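Local coordinates for protein cGAS/DncV-like nucleotidyltransferase in E. coli homolog (Rhodothermus marinus SG0.5JP17-172, PDB 6E0K) that synthesises the cyclic dinucleotide 3',3'-cUAMP from UTP and ATP as the second messenger of a CBASS antiphage defence system, at residues Thr53-Asp58 / Phe193-Thr198; Pro188-Phe193 / Phe214-Leu219; Asp208-Tyr213 / Arg273-Tyr278. All blocks are in the same frame, centred on the assembly; numbering follows the deposited sequence.

Contact 1: residues Thr53-Asp58 / Phe193-Thr198; sequences TNIRGD and FKNART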
loop_
_atom_site.group_PDB
_atom_site.type_symbol
_atom_site.label_atom_id
_atom_site.label_comp_id
_atom_site.label_asym_id
_atom_site.label_seq_id
_atom_site.Cartn_x
_atom_site.Cartn_y
_atom_site.Cartn_z
ATOM N N THR A 53 -8.495 3.113 3.052
ATOM C CA THR A 53 -8.225 2.506 4.346
ATOM C C THR A 53 -7.535 3.460 5.304
ATOM O O THR A 53 -7.058 3.023 6.356
ATOM C CB THR A 53 -7.379 1.241 4.178
ATOM O OG1 THR A 53 -6.161 1.578 3.509
ATOM C CG2 THR A 53 -8.121 0.215 3.346
ATOM N N ASN A 54 -7.511 4.758 4.997
ATOM C CA ASN A 54 -6.914 5.726 5.911
ATOM C C ASN A 54 -7.781 5.905 7.159
ATOM O O ASN A 54 -9.003 6.077 7.066
ATOM C CB ASN A 54 -6.714 7.075 5.207
ATOM C CG ASN A 54 -8.008 7.635 4.645
ATOM O OD1 ASN A 54 -8.621 7.036 3.751
ATOM N ND2 ASN A 54 -8.423 8.790 5.152
ATOM N N ILE A 55 -7.152 5.826 8.335
ATOM C CA ILE A 55 -7.884 6.037 9.586
ATOM C C ILE A 55 -7.739 7.457 10.106
ATOM O O ILE A 55 -8.441 7.833 11.061
ATOM C CB ILE A 55 -7.466 5.015 10.670
ATOM C CG1 ILE A 55 -5.966 5.099 10.959
ATOM C CG2 ILE A 55 -7.878 3.599 10.247
ATOM C CD1 ILE A 55 -5.520 4.261 12.155
ATOM N N ARG A 56 -6.874 8.269 9.499
ATOM C CA ARG A 56 -6.783 9.692 9.796
ATOM C C ARG A 56 -6.931 10.480 8.503
ATOM O O ARG A 56 -6.878 9.929 7.397
ATOM C CB ARG A 56 -5.453 10.056 10.475
ATOM C CG ARG A 56 -5.142 9.226 11.725
ATOM C CD ARG A 56 -3.934 9.772 12.452
ATOM N NE ARG A 56 -4.121 11.185 12.768
ATOM C CZ ARG A 56 -4.699 11.642 13.872
ATOM N NH1 ARG A 56 -5.153 10.798 14.794
ATOM N NH2 ARG A 56 -4.821 12.949 14.060
ATOM N N GLY A 57 -7.100 11.793 8.657
ATOM C CA GLY A 57 -7.121 12.689 7.520
ATOM C C GLY A 57 -5.887 13.541 7.381
ATOM O O GLY A 57 -5.866 14.428 6.508
ATOM N N ASP A 58 -4.857 13.332 8.199
ATOM C CA ASP A 58 -3.693 14.210 8.231
ATOM C C ASP A 58 -2.385 13.461 8.019
ATOM O O ASP A 58 -1.311 14.025 8.275
ATOM C CB ASP A 58 -3.654 15.002 9.548
ATOM C CG ASP A 58 -3.529 14.115 10.780
ATOM O OD1 ASP A 58 -3.446 12.875 10.649
ATOM O OD2 ASP A 58 -3.520 14.674 11.908
ATOM N N PHE A 193 -9.630 -2.919 12.089
ATOM C CA PHE A 193 -8.450 -3.559 12.656
ATOM C C PHE A 193 -7.278 -2.588 12.779
ATOM O O PHE A 193 -6.517 -2.661 13.750
ATOM C CB PHE A 193 -8.067 -4.787 11.833
ATOM C CG PHE A 193 -8.915 -5.986 12.132
ATOM C CD1 PHE A 193 -8.911 -6.558 13.400
ATOM C CD2 PHE A 193 -9.708 -6.560 11.146
ATOM C CE1 PHE A 193 -9.697 -7.668 13.684
ATOM C CE2 PHE A 193 -10.480 -7.689 11.417
ATOM C CZ PHE A 193 -10.481 -8.234 12.703
ATOM N N LYS A 194 -7.110 -1.674 11.817
ATOM C CA LYS A 194 -6.084 -0.643 11.969
ATOM C C LYS A 194 -6.306 0.188 13.224
ATOM O O LYS A 194 -5.358 0.488 13.959
ATOM C CB LYS A 194 -6.054 0.271 10.736
ATOM C CG LYS A 194 -5.359 -0.322 9.547
ATOM C CD LYS A 194 -5.423 0.694 8.414
ATOM C CE LYS A 194 -4.605 0.316 7.226
ATOM N NZ LYS A 194 -4.450 1.582 6.425
ATOM N N ASN A 195 -7.541 0.634 13.452
ATOM C CA ASN A 195 -7.808 1.422 14.652
ATOM C C ASN A 195 -7.693 0.587 15.927
ATOM O O ASN A 195 -7.263 1.109 16.967
ATOM C CB ASN A 195 -9.181 2.076 14.553
ATOM C CG ASN A 195 -9.116 3.500 14.014
ATOM O OD1 ASN A 195 -8.252 4.302 14.397
ATOM N ND2 ASN A 195 -10.028 3.819 13.110
ATOM N N ALA A 196 -8.072 -0.691 15.877
ATOM C CA ALA A 196 -7.859 -1.558 17.036
ATOM C C ALA A 196 -6.373 -1.667 17.361
ATOM O O ALA A 196 -5.965 -1.528 18.519
ATOM C CB ALA A 196 -8.464 -2.935 16.771
ATOM N N ARG A 197 -5.553 -1.898 16.332
ATOM C CA ARG A 197 -4.101 -1.921 16.484
ATOM C C ARG A 197 -3.578 -0.622 17.093
ATOM O O ARG A 197 -2.806 -0.640 18.058
ATOM C CB ARG A 197 -3.467 -2.169 15.107
ATOM C CG ARG A 197 -1.959 -1.979 15.020
ATOM C CD ARG A 197 -1.584 -1.554 13.600
ATOM N NE ARG A 197 -2.180 -0.265 13.308
ATOM C CZ ARG A 197 -2.175 0.356 12.130
ATOM N NH1 ARG A 197 -1.595 -0.163 11.040
ATOM N NH2 ARG A 197 -2.765 1.537 12.048
ATOM N N THR A 198 -3.979 0.520 16.528
ATOM C CA THR A 198 -3.465 1.807 16.985
ATOM C C THR A 198 -3.929 2.126 18.403
ATOM O O THR A 198 -3.171 2.696 19.193
ATOM C CB THR A 198 -3.879 2.888 15.987
ATOM O OG1 THR A 198 -3.206 2.622 14.750
ATOM C CG2 THR A 198 -3.513 4.282 16.479
HETATM O O HOH W 1 -10.706 6.405 11.810
HETATM O O HOH W 2 -7.631 6.948 13.866
#
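Ile55 lies against the amide of Asn195, the two side chains meeting tip to tip. Its CG1 takes the crowded position between the backbone N and the carbonyl carbon (chi1 58°). The two branches divide the work. Ile55 CD1 reaches Asn195 OD1 at 3.5 Å and goes on to the edge of the Arg197 guanidinium and to Thr198 OG1. Ile55 CG2 touches Asn195 ND2 and packs on Lys194 CB at 3.8 Å. Two waters bridge Ile55 and Asn195. One donates to Ile55 O and accepts from Asn195 ND2, at 3.0 Å from that nitrogen. The other donates to both Ile55 O and Asn195 OD1. Asn195 ND2 also bonds to Trp11 O, while OD1 is met by the second water.

Lys194, an ATP-binding residue, runs extended beyond CG and crosses Thr53 at about a right angle. Its NZ donates to Thr53 O at 3.0 Å. The nitrogen stands above the carbonyl plane, 56° out of it. A second bond, from Lys194 NZ to Thr53 OG1, is weak. The stronger partner of Thr53 OG1 is Glu216, which also forms a long, weak ion pair with Lys194. The bond to Thr53 O is thus the firm one. Arg197 NH2 donates to Thr198 OG1 at 2.9 Å, and its NH1 bonds to Ala210 O and Ser212 OG.

The contact joins the loop between helix 47-50 and strand 61-68, in the nucleotidyltransferase domain, to helix 186-202. Ser48 of helix 47-50 touches both Thr53 and Lys194, and helix 212-220 lies against Lys194 through Ser212 and Leu215.

Contact 2: residues Pro188-Phe193 / Phe214-Leu219; sequences PTIRMF and FLECLL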
loop_
_atom_site.group_PDB
_atom_site.type_symbol
_atom_site.label_atom_id
_atom_site.label_comp_id
_atom_site.label_asym_id
_atom_site.label_seq_id
_atom_site.Cartn_x
_atom_site.Cartn_y
_atom_site.Cartn_z
ATOM N N PRO A 188 -14.106 -1.146 5.438
ATOM C CA PRO A 188 -14.380 -0.817 6.849
ATOM C C PRO A 188 -13.740 -1.793 7.812
ATOM O O PRO A 188 -13.331 -1.392 8.909
ATOM C CB PRO A 188 -15.915 -0.859 6.942
ATOM C CG PRO A 188 -16.382 -0.570 5.528
ATOM C CD PRO A 188 -15.344 -1.215 4.636
ATOM N N THR A 189 -13.644 -3.069 7.434
ATOM C CA THR A 189 -13.034 -4.046 8.328
ATOM C C THR A 189 -11.538 -3.795 8.468
ATOM O O THR A 189 -10.991 -3.878 9.574
ATOM C CB THR A 189 -13.317 -5.467 7.822
ATOM O OG1 THR A 189 -14.734 -5.699 7.877
ATOM C CG2 THR A 189 -12.628 -6.502 8.713
ATOM N N ILE A 190 -10.856 -3.479 7.362
ATOM C CA ILE A 190 -9.450 -3.098 7.447
ATOM C C ILE A 190 -9.279 -1.933 8.406
ATOM O O ILE A 190 -8.391 -1.935 9.268
ATOM C CB ILE A 190 -8.897 -2.742 6.060
ATOM C CG1 ILE A 190 -8.796 -3.990 5.179
ATOM C CG2 ILE A 190 -7.530 -2.082 6.196
ATOM C CD1 ILE A 190 -8.447 -3.618 3.731
ATOM N N ARG A 191 -10.132 -0.918 8.272
ATOM C CA ARG A 191 -9.982 0.259 9.120
ATOM C C ARG A 191 -10.250 -0.077 10.577
ATOM O O ARG A 191 -9.549 0.418 11.465
ATOM C CB ARG A 191 -10.904 1.382 8.637
ATOM C CG ARG A 191 -10.541 1.824 7.209
ATOM C CD ARG A 191 -11.270 3.100 6.789
ATOM N NE ARG A 191 -12.718 2.971 6.940
ATOM C CZ ARG A 191 -13.579 2.784 5.939
ATOM N NH1 ARG A 191 -13.168 2.735 4.677
ATOM N NH2 ARG A 191 -14.882 2.668 6.216
ATOM N N MET A 192 -11.256 -0.919 10.834
ATOM C CA MET A 192 -11.528 -1.385 12.193
ATOM C C MET A 192 -10.289 -2.015 12.815
ATOM O O MET A 192 -9.903 -1.675 13.937
ATOM C CB MET A 192 -12.677 -2.386 12.176
ATOM C CG MET A 192 -12.978 -2.962 13.567
ATOM S SD MET A 192 -14.109 -4.361 13.498
ATOM C CE MET A 192 -13.084 -5.616 12.718
ATOM N N PHE A 193 -9.630 -2.919 12.089
ATOM C CA PHE A 193 -8.450 -3.559 12.656
ATOM C C PHE A 193 -7.278 -2.588 12.779
ATOM O O PHE A 193 -6.517 -2.661 13.750
ATOM C CB PHE A 193 -8.067 -4.787 11.833
ATOM C CG PHE A 193 -8.915 -5.986 12.132
ATOM C CD1 PHE A 193 -8.911 -6.558 13.400
ATOM C CD2 PHE A 193 -9.708 -6.560 11.146
ATOM C CE1 PHE A 193 -9.697 -7.668 13.684
ATOM C CE2 PHE A 193 -10.480 -7.689 11.417
ATOM C CZ PHE A 193 -10.481 -8.234 12.703
ATOM N N PHE A 214 1.030 -4.586 5.396
ATOM C CA PHE A 214 0.998 -6.011 5.726
ATOM C C PHE A 214 -0.361 -6.422 6.277
ATOM O O PHE A 214 -0.846 -7.531 6.010
ATOM C CB PHE A 214 2.093 -6.344 6.739
ATOM C CG PHE A 214 3.492 -6.223 6.207
ATOM C CD1 PHE A 214 3.764 -6.409 4.862
ATOM C CD2 PHE A 214 4.538 -5.928 7.070
ATOM C CE1 PHE A 214 5.062 -6.305 4.383
ATOM C CE2 PHE A 214 5.834 -5.814 6.603
ATOM C CZ PHE A 214 6.096 -6.006 5.256
ATOM N N LEU A 215 -0.998 -5.535 7.049
ATOM C CA LEU A 215 -2.307 -5.864 7.607
ATOM C C LEU A 215 -3.356 -5.960 6.506
ATOM O O LEU A 215 -4.190 -6.873 6.523
ATOM C CB LEU A 215 -2.705 -4.823 8.660
ATOM C CG LEU A 215 -4.077 -5.012 9.297
ATOM C CD1 LEU A 215 -4.180 -6.372 9.954
ATOM C CD2 LEU A 215 -4.320 -3.885 10.296
ATOM N N GLU A 216 -3.317 -5.042 5.529
ATOM C CA GLU A 216 -4.225 -5.137 4.383
ATOM C C GLU A 216 -4.023 -6.444 3.639
ATOM O O GLU A 216 -4.990 -7.140 3.300
ATOM C CB GLU A 216 -4.025 -3.952 3.428
ATOM C CG GLU A 216 -4.514 -2.640 3.998
ATOM C CD GLU A 216 -4.631 -1.511 2.972
ATOM O OE1 GLU A 216 -4.617 -1.739 1.728
ATOM O OE2 GLU A 216 -4.717 -0.363 3.436
ATOM N N CYS A 217 -2.763 -6.801 3.381
ATOM C CA CYS A 217 -2.483 -8.050 2.680
ATOM C C CYS A 217 -2.961 -9.254 3.479
ATOM O O CYS A 217 -3.490 -10.213 2.906
ATOM C CB CYS A 217 -0.984 -8.169 2.382
ATOM S SG CYS A 217 -0.371 -6.984 1.152
ATOM N N LEU A 218 -2.778 -9.231 4.804
ATOM C CA LEU A 218 -3.235 -10.342 5.631
ATOM C C LEU A 218 -4.740 -10.521 5.501
ATOM O O LEU A 218 -5.236 -11.631 5.269
ATOM C CB LEU A 218 -2.842 -10.099 7.091
ATOM C CG LEU A 218 -3.195 -11.221 8.069
ATOM C CD1 LEU A 218 -2.219 -12.390 7.888
ATOM C CD2 LEU A 218 -3.178 -10.716 9.512
ATOM N N LEU A 219 -5.481 -9.416 5.606
ATOM C CA LEU A 219 -6.937 -9.489 5.525
ATOM C C LEU A 219 -7.421 -9.833 4.123
ATOM O O LEU A 219 -8.491 -10.449 3.971
ATOM C CB LEU A 219 -7.529 -8.153 5.987
ATOM C CG LEU A 219 -7.255 -7.882 7.472
ATOM C CD1 LEU A 219 -7.603 -6.435 7.844
ATOM C CD2 LEU A 219 -8.000 -8.863 8.385
#
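Two helices of the largely helical part of the enzyme, 186-202 and 212-220, pack here through a buried apolar interface. The short segments cross at 130°, and their axes approach to 10.3 Å. No hydrogen bond crosses between segments 188-193 and 214-219.

Leu219 sits between Ile190 and Phe193, which lie almost one turn apart. Its CG is anti to the carbonyl carbon (chi1 -66°). Leu219 CD1 touches Ile190 CG1 at 3.8 Å, the two side chains sliding past each other in opposite directions. The same methyl lies 3.9 Å from Phe193 CD2, approaching the ring obliquely. Leu219 CD2 adds contacts to Phe193 CD2 and CE2. On the ring itself, Met192 CE from the same helix rests over one face, offset toward the rim. Leu215 CD2 meets the base of the phenylalanine, 4.1 Å from Phe193 CB.

Glu216 crosses Ile190 at about a right angle. Only its aliphatic part packs there: Glu216 CG is 3.8 Å from Ile190 CG2. The chain then runs extended to a buried carboxylate. Both oxygens have partners elsewhere, OE2 in Thr53 and OE1 in His171 NE2.

Around the pair, helix 231-244 packs on Leu219 through Val238 and on Phe193 through Phe235 and Ile239. Helix 269-285 brings Phe275 against both Phe193 and Leu215.

Contact 3: residues Asp208-Tyr213 / Arg273-Tyr278; sequences DLAPSY and RRFLRY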
loop_
_atom_site.group_PDB
_atom_site.type_symbol
_atom_site.label_atom_id
_atom_site.label_comp_id
_atom_site.label_asym_id
_atom_site.label_seq_id
_atom_site.Cartn_x
_atom_site.Cartn_y
_atom_site.Cartn_z
ATOM N N ASP A 208 5.294 -1.918 15.892
ATOM C CA ASP A 208 5.134 -2.655 14.646
ATOM C C ASP A 208 4.137 -3.803 14.774
ATOM O O ASP A 208 4.283 -4.830 14.108
ATOM C CB ASP A 208 6.492 -3.158 14.153
ATOM C CG ASP A 208 7.178 -4.088 15.141
ATOM O OD1 ASP A 208 6.706 -4.226 16.288
ATOM O OD2 ASP A 208 8.210 -4.685 14.762
ATOM N N LEU A 209 3.109 -3.630 15.607
ATOM C CA LEU A 209 2.127 -4.690 15.820
ATOM C C LEU A 209 1.465 -5.128 14.516
ATOM O O LEU A 209 1.250 -6.323 14.292
ATOM C CB LEU A 209 1.079 -4.212 16.821
ATOM C CG LEU A 209 -0.048 -5.190 17.151
ATOM C CD1 LEU A 209 0.511 -6.446 17.802
ATOM C CD2 LEU A 209 -1.007 -4.495 18.074
ATOM N N ALA A 210 1.137 -4.183 13.639
ATOM C CA ALA A 210 0.612 -4.593 12.341
ATOM C C ALA A 210 0.765 -3.464 11.334
ATOM O O ALA A 210 -0.158 -2.662 11.150
ATOM C CB ALA A 210 -0.854 -5.017 12.448
ATOM N N PRO A 211 1.916 -3.372 10.671
ATOM C CA PRO A 211 2.109 -2.318 9.669
ATOM C C PRO A 211 0.993 -2.354 8.636
ATOM O O PRO A 211 0.554 -3.424 8.210
ATOM C CB PRO A 211 3.470 -2.661 9.054
ATOM C CG PRO A 211 4.165 -3.498 10.106
ATOM C CD PRO A 211 3.070 -4.275 10.770
ATOM N N SER A 212 0.542 -1.162 8.224
ATOM C CA SER A 212 -0.714 -1.044 7.486
ATOM C C SER A 212 -0.732 -1.904 6.228
ATOM O O SER A 212 -1.702 -2.623 5.964
ATOM C CB SER A 212 -0.969 0.416 7.117
ATOM O OG SER A 212 -1.248 1.179 8.283
ATOM N N TYR A 213 0.322 -1.833 5.425
ATOM C CA TYR A 213 0.310 -2.587 4.180
ATOM C C TYR A 213 0.229 -4.088 4.446
ATOM O O TYR A 213 -0.554 -4.801 3.806
ATOM C CB TYR A 213 1.547 -2.233 3.356
ATOM C CG TYR A 213 1.740 -3.091 2.132
ATOM C CD1 TYR A 213 0.993 -2.862 0.984
ATOM C CD2 TYR A 213 2.675 -4.116 2.121
ATOM C CE1 TYR A 213 1.178 -3.626 -0.153
ATOM C CE2 TYR A 213 2.864 -4.904 0.985
ATOM C CZ TYR A 213 2.100 -4.649 -0.147
ATOM O OH TYR A 213 2.275 -5.411 -1.288
ATOM N N ARG A 273 1.069 -13.880 13.715
ATOM C CA ARG A 273 0.502 -14.575 14.872
ATOM C C ARG A 273 0.471 -13.676 16.100
ATOM O O ARG A 273 -0.449 -13.763 16.925
ATOM C CB ARG A 273 1.307 -15.839 15.166
ATOM C CG ARG A 273 1.331 -16.810 14.021
ATOM C CD ARG A 273 0.019 -17.510 13.908
ATOM N NE ARG A 273 0.094 -18.623 12.965
ATOM C CZ ARG A 273 -0.959 -19.108 12.323
ATOM N NH1 ARG A 273 -2.158 -18.564 12.526
ATOM N NH2 ARG A 273 -0.812 -20.116 11.475
ATOM N N ARG A 274 1.483 -12.824 16.261
ATOM C CA ARG A 274 1.471 -11.887 17.377
ATOM C C ARG A 274 0.285 -10.934 17.273
ATOM O O ARG A 274 -0.408 -10.667 18.263
ATOM C CB ARG A 274 2.786 -11.108 17.430
ATOM C CG ARG A 274 2.835 -10.092 18.584
ATOM C CD ARG A 274 4.159 -9.352 18.657
ATOM N NE ARG A 274 4.333 -8.439 17.540
ATOM C CZ ARG A 274 5.283 -7.514 17.461
ATOM N NH1 ARG A 274 6.159 -7.357 18.453
ATOM N NH2 ARG A 274 5.342 -6.734 16.387
ATOM N N PHE A 275 0.045 -10.393 16.077
ATOM C CA PHE A 275 -1.117 -9.529 15.890
ATOM C C PHE A 275 -2.399 -10.252 16.288
ATOM O O PHE A 275 -3.262 -9.677 16.957
ATOM C CB PHE A 275 -1.174 -9.047 14.435
ATOM C CG PHE A 275 -2.521 -8.513 14.015
ATOM C CD1 PHE A 275 -2.952 -7.265 14.437
ATOM C CD2 PHE A 275 -3.354 -9.262 13.200
ATOM C CE1 PHE A 275 -4.187 -6.769 14.058
ATOM C CE2 PHE A 275 -4.603 -8.761 12.808
ATOM C CZ PHE A 275 -5.017 -7.511 13.250
ATOM N N LEU A 276 -2.527 -11.527 15.914
ATOM C CA LEU A 276 -3.736 -12.267 16.263
ATOM C C LEU A 276 -3.864 -12.438 17.773
ATOM O O LEU A 276 -4.974 -12.339 18.315
ATOM C CB LEU A 276 -3.748 -13.630 15.577
ATOM C CG LEU A 276 -3.690 -13.594 14.048
ATOM C CD1 LEU A 276 -3.620 -15.028 13.529
ATOM C CD2 LEU A 276 -4.880 -12.851 13.434
ATOM N N ARG A 277 -2.746 -12.689 18.464
ATOM C CA ARG A 277 -2.774 -12.768 19.926
ATOM C C ARG A 277 -3.234 -11.452 20.546
ATOM O O ARG A 277 -4.015 -11.451 21.508
ATOM C CB ARG A 277 -1.397 -13.160 20.477
ATOM C CG ARG A 277 -1.041 -14.615 20.285
ATOM C CD ARG A 277 0.190 -15.011 21.098
ATOM N NE ARG A 277 1.405 -14.286 20.728
ATOM C CZ ARG A 277 2.246 -14.663 19.771
ATOM N NH1 ARG A 277 1.994 -15.741 19.037
ATOM N NH2 ARG A 277 3.342 -13.949 19.542
ATOM N N TYR A 278 -2.777 -10.317 20.003
ATOM C CA TYR A 278 -3.179 -9.041 20.579
ATOM C C TYR A 278 -4.658 -8.762 20.317
ATOM O O TYR A 278 -5.353 -8.208 21.176
ATOM C CB TYR A 278 -2.291 -7.904 20.042
ATOM C CG TYR A 278 -0.992 -7.720 20.814
ATOM C CD1 TYR A 278 0.071 -8.602 20.651
ATOM C CD2 TYR A 278 -0.836 -6.660 21.701
ATOM C CE1 TYR A 278 1.263 -8.425 21.349
ATOM C CE2 TYR A 278 0.340 -6.482 22.404
ATOM C CZ TYR A 278 1.382 -7.365 22.231
ATOM O OH TYR A 278 2.569 -7.201 22.932
HETATM O O HOH W 3 8.361 -5.662 17.894
HETATM O O HOH W 4 2.983 -8.178 15.152
#
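Leu209 leads from the backbone into the face of an aromatic ring. Its CB carries CG anti to the backbone N. Leu209 CG passes Phe275 CD1 at 4.5 Å, a loose contact. Leu209 CD2 reaches Tyr278 CB at 4.1 Å, while CD1 lies over one face of the Tyr278 ring. This is a CH-pi contact, with Leu209 CD1 3.9 Å from the centroid of the Tyr278 ring and 26° off its normal. The methyl is offset toward the rim, nearest to CG and CD1 of the ring.

Ala210 extends the apolar patch. Its CB meets Phe275 CD1 at 3.7 Å, an oblique approach to the ring. Leu209 O lies close to CB of the same phenylalanine.

Arg274 forms the polar side. Its chain is extended at first, with CG anti to the backbone N, and bends at chi3 (69°). The bend turns the guanidinium to Asp208; the two side chains cross at about a right angle. Arg274 NH2 donates to Asp208 OD1 at 2.9 Å in a salt bridge. The carboxylate is met from above its plane, and the two flat groups are turned 72° apart. Two waters complete the grip. One donates to Asp208 OD1 and accepts from Arg274 NH1. The other donates to Leu209 O and accepts from Arg274 NE at 2.8 Å. All three guanidinium nitrogens are thus engaged. Asp208 OD2 has its own salt bridge, to Lys271.

The contact joins the loop leading into helix 212-220, with Pro211 at the N-cap position, to helix 269-285. The loop leads to Ser212, an ATP-binding residue in the helix's first turn. Helix 186-202 touches both segments, through Arg197 on Leu209 and Leu200 on Tyr278. Phe275 also meets Leu215 and Leu218 of helix 212-220.

How the contacts relate
Helix 186-202 supplies a segment to contacts 1 and 2, which share Phe193 and have centres about 10 Å apart. Their polar junction is Glu216 OE2, 2.4 Å from Thr53 OG1 and 3.6 Å from Lys194 NZ. Contact 3 joins contact 1 through Arg197 NH1, which lies 2.9 Å from Ala210 O and also bonds to Ser212 OG. Contacts 2 and 3 meet in the apolar interior, with Phe275 CZ 3.6 Å from Leu215 CD1. The ATP-binding residues Lys194 of contact 1 and Ser212 of contact 3 touch, Lys194 CE being 3.6 Å from Ser212 OG. Contact 1 ties the nucleotidyltransferase domain to helix 186-202; contacts 2 and 3 pack helical segments together beside the ATP site.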